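Local coordinates for hydrogenase 3 maturation protease (Escherichia coli, PDB 2E85), which cleaves a C-terminal peptide from the precursor of HycE, the large subunit of hydrogenase 3, as a step in maturation of that enzyme, at residues A45-I50 against H93-N98; R60-D65 against E143-N148. The protein carries 1 engineered substitution. All coordinates share one frame; numbering follows the deposited sequence.

Contact 1. Residues A45-I50 against H93-N98. With CA (calcium ion), chain E.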
ATOM      1  N   ALA B  45      -9.598   5.694   0.579  1.00 12.68           N
ATOM      2  CA  ALA B  45      -8.355   4.914   0.538  1.00 12.47           C
ATOM      3  C   ALA B  45      -7.470   5.339   1.678  1.00 11.83           C
ATOM      4  O   ALA B  45      -7.238   6.531   1.841  1.00 12.28           O
ATOM      5  CB  ALA B  45      -7.614   5.176  -0.760  1.00 12.77           C
ATOM      6  N   PRO B  46      -6.965   4.370   2.470  1.00 11.36           N
ATOM      7  CA  PRO B  46      -5.976   4.710   3.503  1.00 11.45           C
ATOM      8  C   PRO B  46      -4.548   4.987   2.972  1.00 11.00           C
ATOM      9  O   PRO B  46      -3.741   5.611   3.687  1.00 12.32           O
ATOM     10  CB  PRO B  46      -5.986   3.468   4.405  1.00 11.71           C
ATOM     11  CG  PRO B  46      -6.323   2.346   3.445  1.00 11.66           C
ATOM     12  CD  PRO B  46      -7.356   2.946   2.522  1.00 11.05           C
ATOM     13  N   GLU B  47      -4.227   4.522   1.758  1.00 11.03           N
ATOM     14  CA  GLU B  47      -2.854   4.648   1.217  1.00 10.97           C
ATOM     15  C   GLU B  47      -2.274   6.044   1.312  1.00 10.25           C
ATOM     16  O   GLU B  47      -1.114   6.206   1.713  1.00 11.47           O
ATOM     17  CB  GLU B  47      -2.734   4.155  -0.230  1.00 11.49           C
ATOM     18  CG  GLU B  47      -2.764   2.668  -0.338  1.00 13.75           C
ATOM     19  CD  GLU B  47      -4.159   2.145  -0.597  1.00 15.54           C
ATOM     20  OE1 GLU B  47      -5.155   2.687  -0.017  1.00 14.00           O
ATOM     21  OE2 GLU B  47      -4.231   1.153  -1.358  1.00 14.04           O
ATOM     22  N   ASN B  48      -3.069   7.045   0.953  1.00  9.23           N
ATOM     23  CA  ASN B  48      -2.567   8.417   0.904  1.00 10.53           C
ATOM     24  C   ASN B  48      -2.641   9.136   2.265  1.00 10.41           C
ATOM     25  O   ASN B  48      -2.373  10.337   2.361  1.00 10.58           O
ATOM     26  CB  ASN B  48      -3.301   9.202  -0.189  1.00 11.06           C
ATOM     27  CG  ASN B  48      -4.745   9.500   0.166  1.00 13.31           C
ATOM     28  OD1 ASN B  48      -5.374   8.761   0.911  1.00 12.18           O
ATOM     29  ND2 ASN B  48      -5.277  10.611  -0.367  1.00 17.42           N
ATOM     30  N   ASP B  49      -2.962   8.387   3.319  1.00  9.20           N
ATOM     31  CA  ASP B  49      -3.061   8.950   4.671  1.00 10.24           C
ATOM     32  C   ASP B  49      -1.840   8.539   5.495  1.00  9.87           C
ATOM     33  O   ASP B  49      -1.622   9.032   6.606  1.00 10.59           O
ATOM     34  CB  ASP B  49      -4.356   8.493   5.378  1.00 10.29           C
ATOM     35  CG  ASP B  49      -5.624   8.776   4.538  1.00 11.14           C
ATOM     36  OD1 ASP B  49      -5.759   9.897   3.993  1.00 12.61           O
ATOM     37  OD2 ASP B  49      -6.468   7.860   4.397  1.00 12.43           O
ATOM     38  N   ILE B  50      -1.062   7.611   4.944  1.00 10.19           N
ATOM     39  CA  ILE B  50       0.058   7.009   5.685  1.00 11.40           C
ATOM     40  C   ILE B  50       1.150   8.017   6.058  1.00 11.58           C
ATOM     41  O   ILE B  50       1.613   8.057   7.224  1.00 12.07           O
ATOM     42  CB  ILE B  50       0.658   5.810   4.911  1.00 11.51           C
ATOM     43  CG1 ILE B  50      -0.384   4.696   4.775  1.00 14.67           C
ATOM     44  CG2 ILE B  50       1.904   5.295   5.614  1.00 12.22           C
ATOM     45  CD1 ILE B  50      -0.941   4.072   6.085  1.00 14.79           C
ATOM     46  N   HIS B  93      -7.785   0.084  -3.811  1.00 14.22           N
ATOM     47  CA  HIS B  93      -6.783   0.005  -4.889  1.00 15.11           C
ATOM     48  C   HIS B  93      -6.245  -1.406  -5.050  1.00 13.94           C
ATOM     49  O   HIS B  93      -5.238  -1.643  -5.742  1.00 14.32           O
ATOM     50  CB  HIS B  93      -5.635   1.001  -4.638  1.00 14.64           C
ATOM     51  CG  HIS B  93      -6.096   2.423  -4.573  1.00 16.24           C
ATOM     52  ND1 HIS B  93      -6.768   3.024  -5.617  1.00 18.79           N
ATOM     53  CD2 HIS B  93      -5.987   3.359  -3.600  1.00 17.56           C
ATOM     54  CE1 HIS B  93      -7.067   4.268  -5.285  1.00 19.07           C
ATOM     55  NE2 HIS B  93      -6.603   4.498  -4.068  1.00 18.81           N
ATOM     56  N   ASN B  94      -6.913  -2.340  -4.369  1.00 14.08           N
ATOM     57  CA  ASN B  94      -6.490  -3.732  -4.315  1.00 14.26           C
ATOM     58  C   ASN B  94      -5.105  -3.966  -3.724  1.00 14.53           C
ATOM     59  O   ASN B  94      -4.427  -4.928  -4.073  1.00 15.31           O
ATOM     60  CB  ASN B  94      -6.659  -4.445  -5.657  1.00 13.74           C
ATOM     61  CG  ASN B  94      -8.115  -4.858  -5.908  1.00 14.71           C
ATOM     62  OD1 ASN B  94      -8.625  -4.744  -7.012  1.00 20.29           O
ATOM     63  ND2 ASN B  94      -8.778  -5.335  -4.872  1.00 15.87           N
ATOM     64  N   MET B  95      -4.711  -3.104  -2.801  1.00 13.32           N
ATOM     65  CA  MET B  95      -3.560  -3.369  -1.946  1.00 13.39           C
ATOM     66  C   MET B  95      -4.030  -4.225  -0.764  1.00 13.80           C
ATOM     67  O   MET B  95      -5.062  -3.917  -0.152  1.00 12.13           O
ATOM     68  CB  MET B  95      -2.908  -2.039  -1.519  1.00 13.22           C
ATOM     69  CG  MET B  95      -2.601  -1.787  -0.095  1.00 15.72           C
ATOM     70  SD  MET B  95      -1.043  -0.848  -0.026  1.00 14.69           S
ATOM     71  CE  MET B  95      -0.155  -2.250  -0.800  1.00 11.80           C
ATOM     72  N   PRO B  96      -3.292  -5.301  -0.442  1.00 13.60           N
ATOM     73  CA  PRO B  96      -3.706  -6.056   0.750  1.00 14.21           C
ATOM     74  C   PRO B  96      -3.576  -5.223   2.029  1.00 13.73           C
ATOM     75  O   PRO B  96      -2.536  -4.634   2.313  1.00 12.48           O
ATOM     76  CB  PRO B  96      -2.764  -7.268   0.766  1.00 14.63           C
ATOM     77  CG  PRO B  96      -1.663  -6.937  -0.171  1.00 14.97           C
ATOM     78  CD  PRO B  96      -2.139  -5.906  -1.125  1.00 14.95           C
ATOM     79  N   LEU B  97      -4.657  -5.144   2.787  1.00 13.97           N
ATOM     80  CA  LEU B  97      -4.659  -4.256   3.943  1.00 14.72           C
ATOM     81  C   LEU B  97      -3.596  -4.618   4.990  1.00 14.95           C
ATOM     82  O   LEU B  97      -3.085  -3.731   5.679  1.00 15.22           O
ATOM     83  CB  LEU B  97      -6.048  -4.209   4.582  1.00 14.20           C
ATOM     84  CG  LEU B  97      -6.228  -3.215   5.725  1.00 16.44           C
ATOM     85  CD1 LEU B  97      -5.931  -1.786   5.317  1.00 16.38           C
ATOM     86  CD2 LEU B  97      -7.612  -3.326   6.304  1.00 17.24           C
ATOM     87  N   ASN B  98      -3.262  -5.903   5.111  1.00 15.56           N
ATOM     88  CA  ASN B  98      -2.285  -6.336   6.109  1.00 17.24           C
ATOM     89  C   ASN B  98      -0.928  -5.682   5.880  1.00 18.27           C
ATOM     90  O   ASN B  98      -0.195  -5.445   6.835  1.00 18.38           O
ATOM     91  CB  ASN B  98      -2.177  -7.853   6.179  1.00 17.12           C
ATOM     92  CG  ASN B  98      -1.294  -8.427   5.098  1.00 17.84           C
ATOM     93  OD1 ASN B  98      -1.679  -8.507   3.933  1.00 17.59           O
ATOM     94  ND2 ASN B  98      -0.083  -8.815   5.483  1.00 18.33           N
TER
HETATM   95 CA    CA E1001      -7.242   8.764   2.157  1.00  9.18          CA
HETATM   96  O   HOH W   1      -8.630   8.596   0.125  1.00 10.25           O
HETATM   97  O   HOH W   2      -7.582  11.172   1.611  1.00  9.97           O

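Contact 2. Residues R60-D65 against E143-N148. With CA (calcium ion), chain F; CA (calcium ion), chain H.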
ATOM      1  N   ARG B  60      -0.312   5.388  19.561  1.00 11.71           N
ATOM      2  CA  ARG B  60      -1.428   4.479  19.369  1.00  9.70           C
ATOM      3  C   ARG B  60      -2.250   4.950  18.183  1.00  9.58           C
ATOM      4  O   ARG B  60      -2.530   6.132  18.052  1.00  9.62           O
ATOM      5  CB  ARG B  60      -2.305   4.426  20.623  1.00 10.83           C
ATOM      6  CG  ARG B  60      -3.662   3.736  20.458  1.00 11.48           C
ATOM      7  CD  ARG B  60      -4.268   3.440  21.804  1.00 14.93           C
ATOM      8  NE  ARG B  60      -4.635   4.654  22.542  1.00 15.70           N
ATOM      9  CZ  ARG B  60      -5.219   4.652  23.738  1.00 15.82           C
ATOM     10  NH1 ARG B  60      -5.509   3.500  24.340  1.00 15.24           N
ATOM     11  NH2 ARG B  60      -5.531   5.795  24.320  1.00 15.36           N
ATOM     12  N   LEU B  61      -2.592   4.010  17.306  1.00  7.68           N
ATOM     13  CA  LEU B  61      -3.388   4.297  16.126  1.00  6.38           C
ATOM     14  C   LEU B  61      -4.638   3.386  16.118  1.00  6.82           C
ATOM     15  O   LEU B  61      -4.508   2.157  16.173  1.00  7.84           O
ATOM     16  CB  LEU B  61      -2.583   4.021  14.875  1.00  6.16           C
ATOM     17  CG  LEU B  61      -3.382   4.134  13.559  1.00 10.06           C
ATOM     18  CD1 LEU B  61      -3.799   5.541  13.256  1.00 10.79           C
ATOM     19  CD2 LEU B  61      -2.579   3.538  12.419  1.00  9.22           C
ATOM     20  N   LEU B  62      -5.818   4.008  16.025  1.00  7.44           N
ATOM     21  CA  LEU B  62      -7.095   3.310  15.882  1.00  7.16           C
ATOM     22  C   LEU B  62      -7.609   3.578  14.468  1.00  6.59           C
ATOM     23  O   LEU B  62      -7.691   4.730  14.052  1.00  7.62           O
ATOM     24  CB  LEU B  62      -8.123   3.851  16.887  1.00  7.69           C
ATOM     25  CG  LEU B  62      -9.549   3.302  16.836  1.00  7.98           C
ATOM     26  CD1 LEU B  62      -9.662   1.755  16.915  1.00  8.08           C
ATOM     27  CD2 LEU B  62     -10.409   3.930  17.903  1.00  9.02           C
ATOM     28  N   ILE B  63      -7.996   2.517  13.780  1.00  6.07           N
ATOM     29  CA  ILE B  63      -8.552   2.644  12.431  1.00  6.54           C
ATOM     30  C   ILE B  63      -9.969   2.142  12.495  1.00  7.22           C
ATOM     31  O   ILE B  63     -10.202   1.044  13.012  1.00  7.69           O
ATOM     32  CB  ILE B  63      -7.759   1.772  11.437  1.00  7.02           C
ATOM     33  CG1 ILE B  63      -6.296   2.208  11.424  1.00  6.48           C
ATOM     34  CG2 ILE B  63      -8.353   1.853  10.027  1.00  7.18           C
ATOM     35  CD1 ILE B  63      -5.331   1.210  10.785  1.00 14.79           C
ATOM     36  N   VAL B  64     -10.909   2.943  11.995  1.00  7.56           N
ATOM     37  CA  VAL B  64     -12.322   2.578  12.012  1.00  7.51           C
ATOM     38  C   VAL B  64     -12.842   2.576  10.574  1.00  7.30           C
ATOM     39  O   VAL B  64     -12.700   3.571   9.854  1.00  6.34           O
ATOM     40  CB  VAL B  64     -13.161   3.581  12.843  1.00  8.07           C
ATOM     41  CG1 VAL B  64     -14.686   3.364  12.614  1.00  6.96           C
ATOM     42  CG2 VAL B  64     -12.747   3.541  14.355  1.00  6.79           C
ATOM     43  N   ASP B  65     -13.468   1.469  10.176  1.00  7.94           N
ATOM     44  CA  ASP B  65     -13.900   1.303   8.793  1.00  9.14           C
ATOM     45  C   ASP B  65     -15.116   0.394   8.762  1.00  9.01           C
ATOM     46  O   ASP B  65     -15.146  -0.611   9.456  1.00  9.21           O
ATOM     47  CB  ASP B  65     -12.761   0.660   7.988  1.00  9.69           C
ATOM     48  CG  ASP B  65     -13.019   0.657   6.467  1.00 14.25           C
ATOM     49  OD1 ASP B  65     -13.993   1.256   5.997  1.00 18.49           O
ATOM     50  OD2 ASP B  65     -12.193   0.082   5.725  1.00 24.89           O
ATOM     51  N   GLU B 143     -13.314   8.439  24.557  1.00 12.51           N
ATOM     52  CA  GLU B 143     -12.769   9.079  25.735  1.00 13.97           C
ATOM     53  C   GLU B 143     -12.345   8.009  26.735  1.00 14.73           C
ATOM     54  O   GLU B 143     -13.129   7.140  27.095  1.00 15.74           O
ATOM     55  CB  GLU B 143     -13.797  10.004  26.350  1.00 14.48           C
ATOM     56  CG  GLU B 143     -13.366  10.500  27.718  1.00 16.13           C
ATOM     57  CD  GLU B 143     -14.379  11.427  28.296  1.00 22.10           C
ATOM     58  OE1 GLU B 143     -14.815  12.346  27.564  1.00 22.41           O
ATOM     59  OE2 GLU B 143     -14.741  11.244  29.483  1.00 22.03           O
ATOM     60  N   GLY B 144     -11.090   8.042  27.151  1.00 15.58           N
ATOM     61  CA  GLY B 144     -10.609   7.031  28.083  1.00 15.45           C
ATOM     62  C   GLY B 144     -10.438   5.626  27.519  1.00 15.52           C
ATOM     63  O   GLY B 144     -10.266   4.670  28.281  1.00 16.49           O
ATOM     64  N   TRP B 145     -10.493   5.492  26.191  1.00 14.66           N
ATOM     65  CA  TRP B 145     -10.198   4.226  25.503  1.00 14.81           C
ATOM     66  C   TRP B 145      -8.980   3.509  26.061  1.00 15.07           C
ATOM     67  O   TRP B 145      -7.921   4.084  26.171  1.00 13.96           O
ATOM     68  CB  TRP B 145      -9.942   4.502  24.022  1.00 13.53           C
ATOM     69  CG  TRP B 145      -9.781   3.279  23.196  1.00 12.70           C
ATOM     70  CD1 TRP B 145      -8.707   2.411  23.173  1.00 12.05           C
ATOM     71  CD2 TRP B 145     -10.709   2.791  22.231  1.00 12.89           C
ATOM     72  NE1 TRP B 145      -8.935   1.410  22.268  1.00 13.64           N
ATOM     73  CE2 TRP B 145     -10.146   1.625  21.660  1.00 10.74           C
ATOM     74  CE3 TRP B 145     -11.955   3.234  21.783  1.00 12.31           C
ATOM     75  CZ2 TRP B 145     -10.806   0.883  20.689  1.00 12.22           C
ATOM     76  CZ3 TRP B 145     -12.600   2.510  20.810  1.00 13.38           C
ATOM     77  CH2 TRP B 145     -12.017   1.348  20.260  1.00 12.47           C
ATOM     78  N   GLU B 146      -9.140   2.229  26.382  1.00 15.86           N
ATOM     79  CA  GLU B 146      -8.033   1.413  26.860  1.00 17.89           C
ATOM     80  C   GLU B 146      -8.160   0.076  26.194  1.00 17.17           C
ATOM     81  O   GLU B 146      -9.282  -0.415  25.987  1.00 16.75           O
ATOM     82  CB  GLU B 146      -8.084   1.239  28.388  1.00 18.76           C
ATOM     83  CG  GLU B 146      -8.026   2.560  29.205  1.00 23.76           C
ATOM     84  CD  GLU B 146      -6.665   3.266  29.186  1.00 30.41           C
ATOM     85  OE1 GLU B 146      -5.909   3.158  28.190  1.00 34.03           O
ATOM     86  OE2 GLU B 146      -6.353   3.955  30.188  1.00 33.44           O
ATOM     87  N   GLY B 147      -7.017  -0.507  25.841  1.00 18.02           N
ATOM     88  CA  GLY B 147      -6.990  -1.799  25.166  1.00 17.58           C
ATOM     89  C   GLY B 147      -7.714  -1.786  23.835  1.00 17.49           C
ATOM     90  O   GLY B 147      -7.372  -0.998  22.950  1.00 16.95           O
ATOM     91  N   ASN B 148      -8.709  -2.669  23.704  1.00 17.19           N
ATOM     92  CA  ASN B 148      -9.578  -2.726  22.536  1.00 17.80           C
ATOM     93  C   ASN B 148     -10.920  -2.041  22.720  1.00 17.27           C
ATOM     94  O   ASN B 148     -11.898  -2.358  22.022  1.00 16.88           O
ATOM     95  CB  ASN B 148      -9.764  -4.165  22.095  1.00 18.21           C
ATOM     96  CG  ASN B 148      -8.594  -4.656  21.284  1.00 20.78           C
ATOM     97  OD1 ASN B 148      -7.722  -3.872  20.896  1.00 24.27           O
ATOM     98  ND2 ASN B 148      -8.558  -5.954  21.021  1.00 25.27           N
TER
HETATM   99 CA    CA F1004     -15.161   0.701   4.085  1.00 19.65          CA
HETATM  100 CA    CA H1006     -16.169  13.468  29.198  1.00 21.91          CA
HETATM  101  O   HOH W   3      -7.264   6.431  26.832  1.00 31.11           O
HETATM  102  O   HOH W   4     -13.399  -0.858   3.553  1.00 36.07           O
HETATM  103  O   HOH W   5     -13.143   1.364   2.883  1.00 13.31           O
HETATM  104  O   HOH W   6     -15.823  -0.747   2.495  1.00 26.83           O
HETATM  105  O   HOH W   7     -15.406  15.270  29.583  1.00 25.56           O
HETATM  106  O   HOH W   8     -17.702  11.875  28.433  1.00 28.99           O

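Contact 1. Residues A45-I50 against H93-N98
The imidazole ring of His93 receives the carboxylate of Glu47 at its edge. Glu47 CD lies in the ring plane, 3.7 Å from His93 CD2, and the two flat groups are turned 66° against each other. Ala45 comes in obliquely, with its CB 3.5 Å from His93 NE2. The ring also stacks with His93 of the second subunit. In this hydrogenase maturation protease fold, the contact joins the calcium-binding loop after strand 38-43 to the stretch leading into helix 97-108. His93 is probably a nickel ligand together with Asp19 and Asp65.

Glu47 contributes the largest share of the contact. Its CG stands anti to the carbonyl carbon (chi1 -74°), and the chain then bends at chi2 (94°), which sets OE2 against both His93 CB and Met95 CB. Glu47 OE2 packs 3.5 Å from Met95 CB. Further back, Glu47 CG is 3.9 Å from Met95 SD, and the two side chains run alongside each other, pointing opposite ways. The polar partner of Glu47 OE2 is the hydroxyl of Thr91, which is also hydrogen-bonded to the backbone N of His93 and of Met95. With an alanine here, the Thr91 hydroxyl would probably lose its carboxylate partner, and a gap would open beside the His93 ring edge and Met95 CB.

The same loop wraps the calcium ion. Asp49 binds through both carboxylate oxygens, and Gly42 and two waters add to the shell. Asn48 OD1 binds the calcium at 2.2 Å, and Ala45 O at 2.3 Å.

Contact 2. Residues R60-D65 against E143-N148
Arg60 and Leu62 both reach the indole of Trp145, one at its edge and one over a face. Strand 60-66 is an inner strand of the mixed sheet of this alpha/beta fold, between strands 6-11 and 111-116. Residues 143-148 form the loop after helix 129-141 and lie across one side of the strand's start.

The apolar part is a CH-pi contact. Leu62 CD2 sits over the six-membered ring of Trp145, 3.9 Å from its centroid and offset toward the rim. Leu62 CD1 lies 4.0 Å from Trp145 CZ2, so both methyl groups meet the indole. The two side chains cross at about a right angle. Trp145 also touches Ile112 of the next strand, which makes it a lid over two strands.

The polar part is a hydrogen bond from Arg60 NH1 to Trp145 O, 3.1 Å long. It is bent, with an N-H...O angle of 139°, and the donor stands above the carbonyl plane. The guanidinium is nearly perpendicular to the indole, 85° between planes, with NH1 at the ring edge. A bend at chi3 (67°) turns this group toward the loop. Water 3 links Arg60 NH2 to the same carbonyl oxygen. Inside the loop, Trp145 NE1 donates to Gly147 O at 3.0 Å, which helps fix the rotation of the indole.

The charged part is weaker across the contact. Arg60 NE forms its salt bridge with Asp6 on strand 6-11, while the one from Arg60 NH1 to Glu146 OE1 is long, at 3.9 Å.

Calcium ions lie at the far ends. Glu143 holds one through both carboxylate oxygens; Asp65 binds another through OD1, at 2.3 Å.

In the fold
The two contacts lie on opposite sides of the chain's centre. Their centres are 19 Å apart, and their nearest atoms are about 6 Å apart without touching. Along the chain their segments alternate: 45-50, 60-65, 93-98, 143-148. Both rest on the same framework. Strand 6-11 packs against the 45-50 loop and pairs with strand 60-66. Leu104 of helix 97-108 touches both Ile50 and Leu61. Strand 60-66 also ties the two regions together: its start packs against loop 143-148, while Asp65 near its end is about 9 Å from Ala45 of contact 1, side chain to side chain. The probable nickel ligands His93 and Asp65 thus come one from each contact, Asp65 from the end of the strand away from the Trp145 packing.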